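Local coordinates for protein NADP-dependent alcohol dehydrogenase (Entamoeba histolytica, PDB 2OUI) that catalyses the NADP-dependent interconversion of alcohols with aldehydes or ketones, probably at its bound zinc ion, at residues Gly47-Gly50 against Asp51-Asp54; Gly155-Gly158 against Ala159-Ala162; Lys313-Thr316 against Ser317-Ile320. The protein carries 1 engineered substitution. All blocks are in the same frame, centred on the assembly; numbering follows the deposited sequence. Where two conformers were deposited one is given.

Contact 1: residues Gly47-Gly50 against Asp51-Asp54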
ATOM      1  N   GLY A  47      22.857 -25.487  13.635  1.00 31.06           N
ATOM      2  CA  GLY A  47      22.334 -26.238  12.488  1.00 31.70           C
ATOM      3  C   GLY A  47      20.967 -25.757  12.028  1.00 32.71           C
ATOM      4  O   GLY A  47      20.177 -26.538  11.476  1.00 34.48           O
ATOM      5  N   ALA A  48      20.720 -24.456  12.223  1.00 31.51           N
ATOM      6  CA  ALA A  48      19.405 -23.813  12.063  1.00 32.64           C
ATOM      7  C   ALA A  48      18.797 -23.885  10.665  1.00 34.16           C
ATOM      8  O   ALA A  48      17.570 -23.728  10.515  1.00 34.10           O
ATOM      9  CB  ALA A  48      19.471 -22.347  12.539  1.00 28.94           C
ATOM     10  N   ILE A  49      19.639 -24.096   9.651  1.00 32.80           N
ATOM     11  CA  ILE A  49      19.157 -24.260   8.268  1.00 33.11           C
ATOM     12  C   ILE A  49      19.667 -25.539   7.601  1.00 34.28           C
ATOM     13  O   ILE A  49      19.786 -25.602   6.372  1.00 35.08           O
ATOM     14  CB  ILE A  49      19.436 -23.009   7.376  1.00 32.63           C
ATOM     15  CG1 ILE A  49      20.931 -22.659   7.360  1.00 34.85           C
ATOM     16  CG2 ILE A  49      18.513 -21.832   7.800  1.00 32.05           C
ATOM     17  CD1 ILE A  49      21.312 -21.522   6.408  1.00 33.54           C
ATOM     18  N   GLY A  50      19.954 -26.549   8.425  1.00 32.91           N
ATOM     19  CA  GLY A  50      20.373 -27.856   7.957  1.00 33.94           C
ATOM     20  C   GLY A  50      21.880 -28.019   7.908  1.00 35.50           C
ATOM     21  O   GLY A  50      22.611 -27.034   7.954  1.00 35.71           O
ATOM     22  N   ASP A  51      22.337 -29.264   7.797  1.00 33.67           N
ATOM     23  CA  ASP A  51      23.762 -29.573   7.721  1.00 36.63           C
ATOM     24  C   ASP A  51      24.336 -29.084   6.391  1.00 38.06           C
ATOM     25  O   ASP A  51      23.614 -28.937   5.394  1.00 37.46           O
ATOM     26  CB  ASP A  51      23.989 -31.087   7.893  1.00 37.03           C
ATOM     27  CG  ASP A  51      25.466 -31.464   8.169  1.00 41.20           C
ATOM     28  OD1 ASP A  51      26.335 -30.580   8.300  1.00 43.43           O
ATOM     29  OD2 ASP A  51      25.763 -32.671   8.258  1.00 44.98           O
ATOM     30  N   ARG A  52      25.634 -28.798   6.402  1.00 37.96           N
ATOM     31  CA  ARG A  52      26.379 -28.443   5.200  1.00 38.49           C
ATOM     32  C   ARG A  52      27.734 -29.096   5.294  1.00 39.98           C
ATOM     33  O   ARG A  52      28.212 -29.435   6.379  1.00 39.53           O
ATOM     34  CB  ARG A  52      26.582 -26.932   5.086  1.00 37.99           C
ATOM     35  CG  ARG A  52      25.322 -26.103   5.163  1.00 35.02           C
ATOM     36  CD  ARG A  52      24.643 -26.023   3.802  1.00 32.22           C
ATOM     37  NE  ARG A  52      23.594 -25.014   3.812  1.00 35.38           N
ATOM     38  CZ  ARG A  52      22.360 -25.225   4.255  1.00 39.38           C
ATOM     39  NH1 ARG A  52      22.019 -26.423   4.728  1.00 39.97           N
ATOM     40  NH2 ARG A  52      21.475 -24.238   4.238  1.00 39.65           N
ATOM     41  N   HIS A  53      28.342 -29.313   4.144  1.00 40.14           N
ATOM     42  CA  HIS A  53      29.736 -29.701   4.116  0.50 39.38           C
ATOM     43  C   HIS A  53      30.447 -28.835   3.087  1.00 37.20           C
ATOM     44  O   HIS A  53      29.879 -28.520   2.016  1.00 38.88           O
ATOM     45  CB  HIS A  53      29.902 -31.205   3.855  0.50 41.50           C
ATOM     46  CG  HIS A  53      29.854 -32.046   5.099  0.50 43.30           C
ATOM     47  ND1 HIS A  53      28.825 -31.970   6.016  0.50 40.49           N
ATOM     48  CD2 HIS A  53      30.705 -32.992   5.567  0.50 44.17           C
ATOM     49  CE1 HIS A  53      29.051 -32.823   7.000  0.50 46.55           C
ATOM     50  NE2 HIS A  53      30.184 -33.457   6.751  0.50 44.42           N
ATOM     51  N   ASP A  54      31.634 -28.390   3.482  1.00 32.14           N
ATOM     52  CA  ASP A  54      32.552 -27.571   2.693  0.50 28.92           C
ATOM     53  C   ASP A  54      32.004 -26.248   2.151  1.00 26.52           C
ATOM     54  O   ASP A  54      32.471 -25.743   1.145  1.00 24.72           O
ATOM     55  CB  ASP A  54      33.222 -28.436   1.623  0.50 29.24           C
ATOM     56  CG  ASP A  54      33.880 -29.680   2.221  0.50 33.86           C
ATOM     57  OD1 ASP A  54      34.088 -29.699   3.461  0.50 33.81           O
ATOM     58  OD2 ASP A  54      34.182 -30.635   1.465  0.50 29.38           O
TER
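The guanidinium of Arg52 closes back on the carbonyl of Ile49. Arg52 NH1 donates to Ile49 O over 2.9 Å, and Arg52 NH2 reaches the same oxygen over 3.0 Å in a weak second bond, so the two terminal nitrogens form a fork on one acceptor. The NH1 bond is bent, with an angle of 135° at the hydrogen; its donor lies above the carbonyl plane. The same NH1 also gives a straighter bond (158°) to its neighbour's carbonyl, Asp51 O, at 3.1 Å and close to the guanidinium plane. Alongside these bonds, the methyl Ile49 CD1 lies 3.5 Å from Arg52 NH2, a van der Waals contact next to the fork. The bend in the arginine chain at chi2 (-84°) folds the group back toward the preceding turn. That turn is a type I beta turn from Gly47 to Gly50, closed by Gly50 N on Gly47 O at 3.1 Å, and it leaves helix 38-46 at Gly47. Further out, Arg52 NE donates to Asn114 O, and Ile49 packs on Val283 of a second subunit. With several backbone carbonyls gathered round it, the guanidinium is restricted in its rotation, and its positive charge is probably eased by their dipoles.

Contact 2: residues Gly155-Gly158 against Ala159-Ala162; sequences GFHG and AELA. With EDO (1,2-ethanediol), chain L; EDO (1,2-ethanediol), chain K.
The imidazole of His157 carries Leu161 on one face and Glu160 at its edge. Leu161 CG stands 4.0 Å from the ring centroid and 21° off the ring normal, a CH-pi contact offset toward the rim; the nearer branch, Leu161 CD1, lies 3.7 Å from His157 CD2. At the edge, His157 ND1 donates to Glu160 OE1 over 2.9 Å, with the oxygen almost exactly in the ring plane and an angle of 163° at the hydrogen. The ring and carboxylate planes stand nearly perpendicular, and the donor meets the oxygen on its anti side. Placing the ring there is the work of chi1 (-165°), which sets CG of His157 anti to the backbone N, while the glutamate chain runs extended back to the ring. A His-carboxylate bond of this kind, three residues apart, spans little less than one turn of helix 148-161, near whose start Asp150 binds the zinc ion. The backbone confirms the helix: Glu160 N to Phe156 O and Leu161 N to His157 O are both 2.8 Å, and Ala162 N to Gly158 O is 3.0 Å where the helix gives way to a turn. Across the subunit boundary, His157 NE2 is hydrogen-bonded to His287 NE2 of a second subunit, so the imidazole is gripped at both nitrogens. The other carboxylate oxygen, Glu160 OE2, forms a salt bridge with Arg301 of helix 298-310, on which the ring of Phe156 also packs. Glu160 O accepts from an ethanediol molecule, probably left from the crystallisation liquor, through EDO O2 of chain L at 2.7 Å.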
ATOM      1  N   GLY A 155      18.565  -4.211   9.211  1.00 23.89           N
ATOM      2  CA  GLY A 155      18.034  -3.342  10.256  1.00 23.77           C
ATOM      3  C   GLY A 155      16.956  -2.407   9.719  1.00 24.34           C
ATOM      4  O   GLY A 155      15.848  -2.342  10.282  1.00 22.80           O
ATOM      5  N   PHE A 156      17.256  -1.714   8.619  1.00 23.43           N
ATOM      6  CA  PHE A 156      16.257  -0.864   7.965  1.00 24.08           C
ATOM      7  C   PHE A 156      15.060  -1.670   7.508  1.00 24.27           C
ATOM      8  O   PHE A 156      13.933  -1.170   7.592  1.00 25.11           O
ATOM      9  CB  PHE A 156      16.830  -0.092   6.778  1.00 23.46           C
ATOM     10  CG  PHE A 156      17.667   1.106   7.177  1.00 23.27           C
ATOM     11  CD1 PHE A 156      18.326   1.144   8.408  1.00 21.98           C
ATOM     12  CD2 PHE A 156      17.807   2.191   6.309  1.00 31.33           C
ATOM     13  CE1 PHE A 156      19.132   2.243   8.767  1.00 22.26           C
ATOM     14  CE2 PHE A 156      18.606   3.292   6.665  1.00 28.98           C
ATOM     15  CZ  PHE A 156      19.255   3.317   7.902  1.00 26.53           C
ATOM     16  N   HIS A 157      15.276  -2.887   7.001  1.00 23.74           N
ATOM     17  CA  HIS A 157      14.131  -3.720   6.582  1.00 23.06           C
ATOM     18  C   HIS A 157      13.193  -4.077   7.746  1.00 25.12           C
ATOM     19  O   HIS A 157      12.000  -4.151   7.557  1.00 25.58           O
ATOM     20  CB  HIS A 157      14.578  -4.969   5.778  1.00 21.57           C
ATOM     21  CG  HIS A 157      13.456  -5.631   5.040  1.00 23.14           C
ATOM     22  ND1 HIS A 157      12.632  -4.941   4.174  1.00 24.41           N
ATOM     23  CD2 HIS A 157      13.021  -6.908   5.037  1.00 26.25           C
ATOM     24  CE1 HIS A 157      11.725  -5.770   3.682  1.00 22.54           C
ATOM     25  NE2 HIS A 157      11.948  -6.972   4.181  1.00 22.96           N
ATOM     26  N   GLY A 158      13.739  -4.270   8.945  1.00 24.71           N
ATOM     27  CA  GLY A 158      12.905  -4.466  10.164  1.00 22.93           C
ATOM     28  C   GLY A 158      11.995  -3.255  10.352  1.00 25.89           C
ATOM     29  O   GLY A 158      10.790  -3.399  10.580  1.00 24.02           O
ATOM     30  N   ALA A 159      12.560  -2.070  10.180  1.00 23.21           N
ATOM     31  CA  ALA A 159      11.785  -0.840  10.280  1.00 24.15           C
ATOM     32  C   ALA A 159      10.748  -0.704   9.166  1.00 24.91           C
ATOM     33  O   ALA A 159       9.621  -0.249   9.403  1.00 23.55           O
ATOM     34  CB  ALA A 159      12.708   0.363  10.336  1.00 22.24           C
ATOM     35  N   GLU A 160      11.109  -1.118   7.951  1.00 23.96           N
ATOM     36  CA  GLU A 160      10.174  -1.111   6.829  1.00 23.57           C
ATOM     37  C   GLU A 160       9.010  -2.075   7.063  1.00 22.88           C
ATOM     38  O   GLU A 160       7.846  -1.722   6.792  1.00 22.89           O
ATOM     39  CB  GLU A 160      10.898  -1.463   5.526  1.00 24.19           C
ATOM     40  CG  GLU A 160      11.929  -0.405   5.089  1.00 24.27           C
ATOM     41  CD  GLU A 160      12.832  -0.909   3.946  1.00 25.63           C
ATOM     42  OE1 GLU A 160      13.232  -2.103   3.946  1.00 27.14           O
ATOM     43  OE2 GLU A 160      13.177  -0.110   3.059  1.00 29.79           O
ATOM     44  N   LEU A 161       9.319  -3.290   7.510  1.00 22.74           N
ATOM     45  CA  LEU A 161       8.270  -4.294   7.745  1.00 22.76           C
ATOM     46  C   LEU A 161       7.343  -3.852   8.876  1.00 25.74           C
ATOM     47  O   LEU A 161       6.157  -4.202   8.880  1.00 26.02           O
ATOM     48  CB  LEU A 161       8.882  -5.647   8.124  1.00 22.02           C
ATOM     49  CG  LEU A 161       9.523  -6.434   6.988  1.00 22.48           C
ATOM     50  CD1 LEU A 161      10.371  -7.637   7.518  1.00 24.46           C
ATOM     51  CD2 LEU A 161       8.489  -6.859   5.925  1.00 26.11           C
ATOM     52  N   ALA A 162       7.885  -3.089   9.833  1.00 23.27           N
ATOM     53  CA  ALA A 162       7.101  -2.573  10.952  1.00 23.96           C
ATOM     54  C   ALA A 162       6.192  -1.406  10.539  1.00 24.61           C
ATOM     55  O   ALA A 162       5.466  -0.882  11.374  1.00 23.63           O
ATOM     56  CB  ALA A 162       8.027  -2.159  12.107  1.00 24.29           C
TER
HETATM   57  C1  EDO L2008       6.724   2.845   5.350  1.00 51.39           C
HETATM   58  O1  EDO L2008       6.086   3.198   6.578  1.00 43.05           O
HETATM   59  C2  EDO L2008       7.786   1.783   5.622  1.00 47.78           C
HETATM   60  O2  EDO L2008       7.200   0.480   5.465  1.00 40.83           O
HETATM   61  C1  EDO K2007      10.266   2.578   2.786  1.00 47.53           C
HETATM   62  O1  EDO K2007       9.836   3.552   3.709  1.00 44.63           O
HETATM   63  C2  EDO K2007      11.707   2.940   2.476  1.00 41.04           C
HETATM   64  O2  EDO K2007      12.357   1.827   1.856  1.00 29.01           O

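Contact 3: residues Lys313-Thr316 against Ser317-Ile320; sequences KLDT and SKLI
Two first torsions bring Asp315 and Ser317 together: chi1 of Asp315 (173°) turns its carboxylate away from its own backbone N, and chi1 of Ser317 (73°) tucks OG between its backbone N and carbonyl carbon. The result is a double grip on one oxygen. Ser317 OG donates to the syn lone pair of Asp315 OD1 at 2.6 Å, and Ser317 N reaches Asp315 OD1 at 3.0 Å from above the carboxylate plane, 40° out of it. The second bond, from the amide of Ser317 to the side-chain oxygen two residues earlier, makes an Asx turn, and it precedes a short 3-10 segment, 317-319. Evidence for that segment is the three-residue spacing of its backbone bonds: Leu319 N to Thr316 O at 3.2 Å and Ile320 N to Ser317 O at 3.0 Å. Residues 313-320 form the end of the connection from helix 298-310 to strand 320-325, which Ile320 opens. The other carboxylate oxygen faces Lys318, whose bent chain brings NZ within 3.6 Å of Asp315 OD2, a long salt bridge between side chains that cross at about a right angle; Lys318 NZ also has a weak, distant ion pair with Glu209. Leu319 lays CB 3.4 Å from Thr316 O, beside the carbonyl that its own amide uses. Thr316 OG1 is bound to Asp144 O, which ties the turn to helix 142-145.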
ATOM      1  N   LYS A 313      24.084  11.531   6.657  1.00 19.81           N
ATOM      2  CA  LYS A 313      22.831  11.226   7.363  1.00 22.21           C
ATOM      3  C   LYS A 313      22.800   9.855   8.038  1.00 23.94           C
ATOM      4  O   LYS A 313      21.808   9.489   8.685  1.00 25.87           O
ATOM      5  CB  LYS A 313      21.662  11.350   6.382  1.00 22.71           C
ATOM      6  CG  LYS A 313      21.550  12.741   5.793  1.00 20.20           C
ATOM      7  CD  LYS A 313      20.291  12.899   4.972  1.00 22.96           C
ATOM      8  CE  LYS A 313      20.157  14.341   4.551  1.00 19.68           C
ATOM      9  NZ  LYS A 313      18.852  14.569   3.821  1.00 21.92           N
ATOM     10  N   LEU A 314      23.865   9.087   7.885  1.00 23.75           N
ATOM     11  CA  LEU A 314      23.991   7.794   8.564  1.00 24.08           C
ATOM     12  C   LEU A 314      25.461   7.509   8.832  1.00 26.43           C
ATOM     13  O   LEU A 314      26.264   7.562   7.912  1.00 26.83           O
ATOM     14  CB  LEU A 314      23.415   6.660   7.712  1.00 23.56           C
ATOM     15  CG  LEU A 314      23.516   5.233   8.287  1.00 20.53           C
ATOM     16  CD1 LEU A 314      22.712   5.082   9.602  1.00 27.28           C
ATOM     17  CD2 LEU A 314      23.042   4.183   7.265  1.00 23.81           C
ATOM     18  N   ASP A 315      25.797   7.209  10.088  1.00 25.28           N
ATOM     19  CA  ASP A 315      27.168   6.915  10.484  1.00 27.14           C
ATOM     20  C   ASP A 315      27.227   5.473  10.960  1.00 28.26           C
ATOM     21  O   ASP A 315      26.728   5.147  12.043  1.00 30.97           O
ATOM     22  CB  ASP A 315      27.624   7.900  11.571  1.00 26.51           C
ATOM     23  CG  ASP A 315      28.987   7.550  12.164  1.00 32.25           C
ATOM     24  OD1 ASP A 315      29.710   6.720  11.579  1.00 27.47           O
ATOM     25  OD2 ASP A 315      29.329   8.108  13.225  1.00 36.63           O
ATOM     26  N   THR A 316      27.801   4.607  10.130  1.00 24.93           N
ATOM     27  CA  THR A 316      27.867   3.179  10.449  1.00 25.17           C
ATOM     28  C   THR A 316      29.141   2.825  11.223  1.00 25.08           C
ATOM     29  O   THR A 316      29.310   1.680  11.643  1.00 23.76           O
ATOM     30  CB  THR A 316      27.830   2.300   9.174  1.00 26.63           C
ATOM     31  OG1 THR A 316      28.950   2.610   8.344  1.00 27.23           O
ATOM     32  CG2 THR A 316      26.571   2.526   8.384  1.00 26.63           C
ATOM     33  N   SER A 317      30.044   3.793  11.380  1.00 25.25           N
ATOM     34  CA  SER A 317      31.300   3.524  12.086  1.00 27.17           C
ATOM     35  C   SER A 317      31.083   3.155  13.552  1.00 25.65           C
ATOM     36  O   SER A 317      31.888   2.418  14.121  1.00 25.74           O
ATOM     37  CB  SER A 317      32.277   4.698  11.971  1.00 27.91           C
ATOM     38  OG  SER A 317      31.849   5.793  12.774  1.00 30.18           O
ATOM     39  N   LYS A 318      30.001   3.656  14.162  1.00 25.10           N
ATOM     40  CA  LYS A 318      29.682   3.357  15.572  1.00 25.46           C
ATOM     41  C   LYS A 318      29.444   1.867  15.815  1.00 25.16           C
ATOM     42  O   LYS A 318      29.443   1.427  16.957  1.00 27.09           O
ATOM     43  CB  LYS A 318      28.423   4.098  16.023  1.00 26.18           C
ATOM     44  CG  LYS A 318      28.530   5.610  16.082  1.00 32.41           C
ATOM     45  CD  LYS A 318      27.124   6.137  16.473  1.00 38.19           C
ATOM     46  CE  LYS A 318      26.729   7.415  15.756  1.00 40.98           C
ATOM     47  NZ  LYS A 318      27.506   8.552  16.317  1.00 49.25           N
ATOM     48  N   LEU A 319      29.188   1.108  14.748  1.00 23.05           N
ATOM     49  CA  LEU A 319      28.961  -0.330  14.853  1.00 22.85           C
ATOM     50  C   LEU A 319      30.254  -1.110  15.013  1.00 23.77           C
ATOM     51  O   LEU A 319      30.238  -2.249  15.451  1.00 26.99           O
ATOM     52  CB  LEU A 319      28.253  -0.864  13.599  1.00 21.53           C
ATOM     53  CG  LEU A 319      26.843  -0.346  13.311  1.00 23.31           C
ATOM     54  CD1 LEU A 319      26.314  -0.896  11.972  1.00 27.55           C
ATOM     55  CD2 LEU A 319      25.912  -0.728  14.452  1.00 25.92           C
ATOM     56  N   ILE A 320      31.365  -0.507  14.615  1.00 22.25           N
ATOM     57  CA  ILE A 320      32.637  -1.238  14.523  1.00 23.29           C
ATOM     58  C   ILE A 320      33.378  -1.179  15.853  1.00 24.09           C
ATOM     59  O   ILE A 320      33.857  -0.113  16.283  1.00 24.72           O
ATOM     60  CB  ILE A 320      33.522  -0.659  13.412  1.00 25.81           C
ATOM     61  CG1 ILE A 320      32.811  -0.734  12.050  1.00 25.14           C
ATOM     62  CG2 ILE A 320      34.891  -1.394  13.355  1.00 23.59           C
ATOM     63  CD1 ILE A 320      33.517   0.066  10.955  1.00 29.34           C
TER

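Overall arrangement
Along the chain the three contacts follow in series, none nested in or crossing another. Contact 1 closes the loop between helix 38-46 and strand 55-56 in the GroES-like part of the fold. Contact 2 falls at the end of helix 148-161, near the glycine-rich turn of what is probably the Rossmann-type cofactor domain, and contact 3 closes the loop between helix 298-310 and strand 320-325. Contacts 2 and 3 have centres about 17 Å apart and touch, Phe156 CZ lying 3.9 Å from Leu314 CD2, so the helix packs on the later loop. Contact 1 lies on the opposite side of the chain's centre from both; like contact 2, it touches the second subunit.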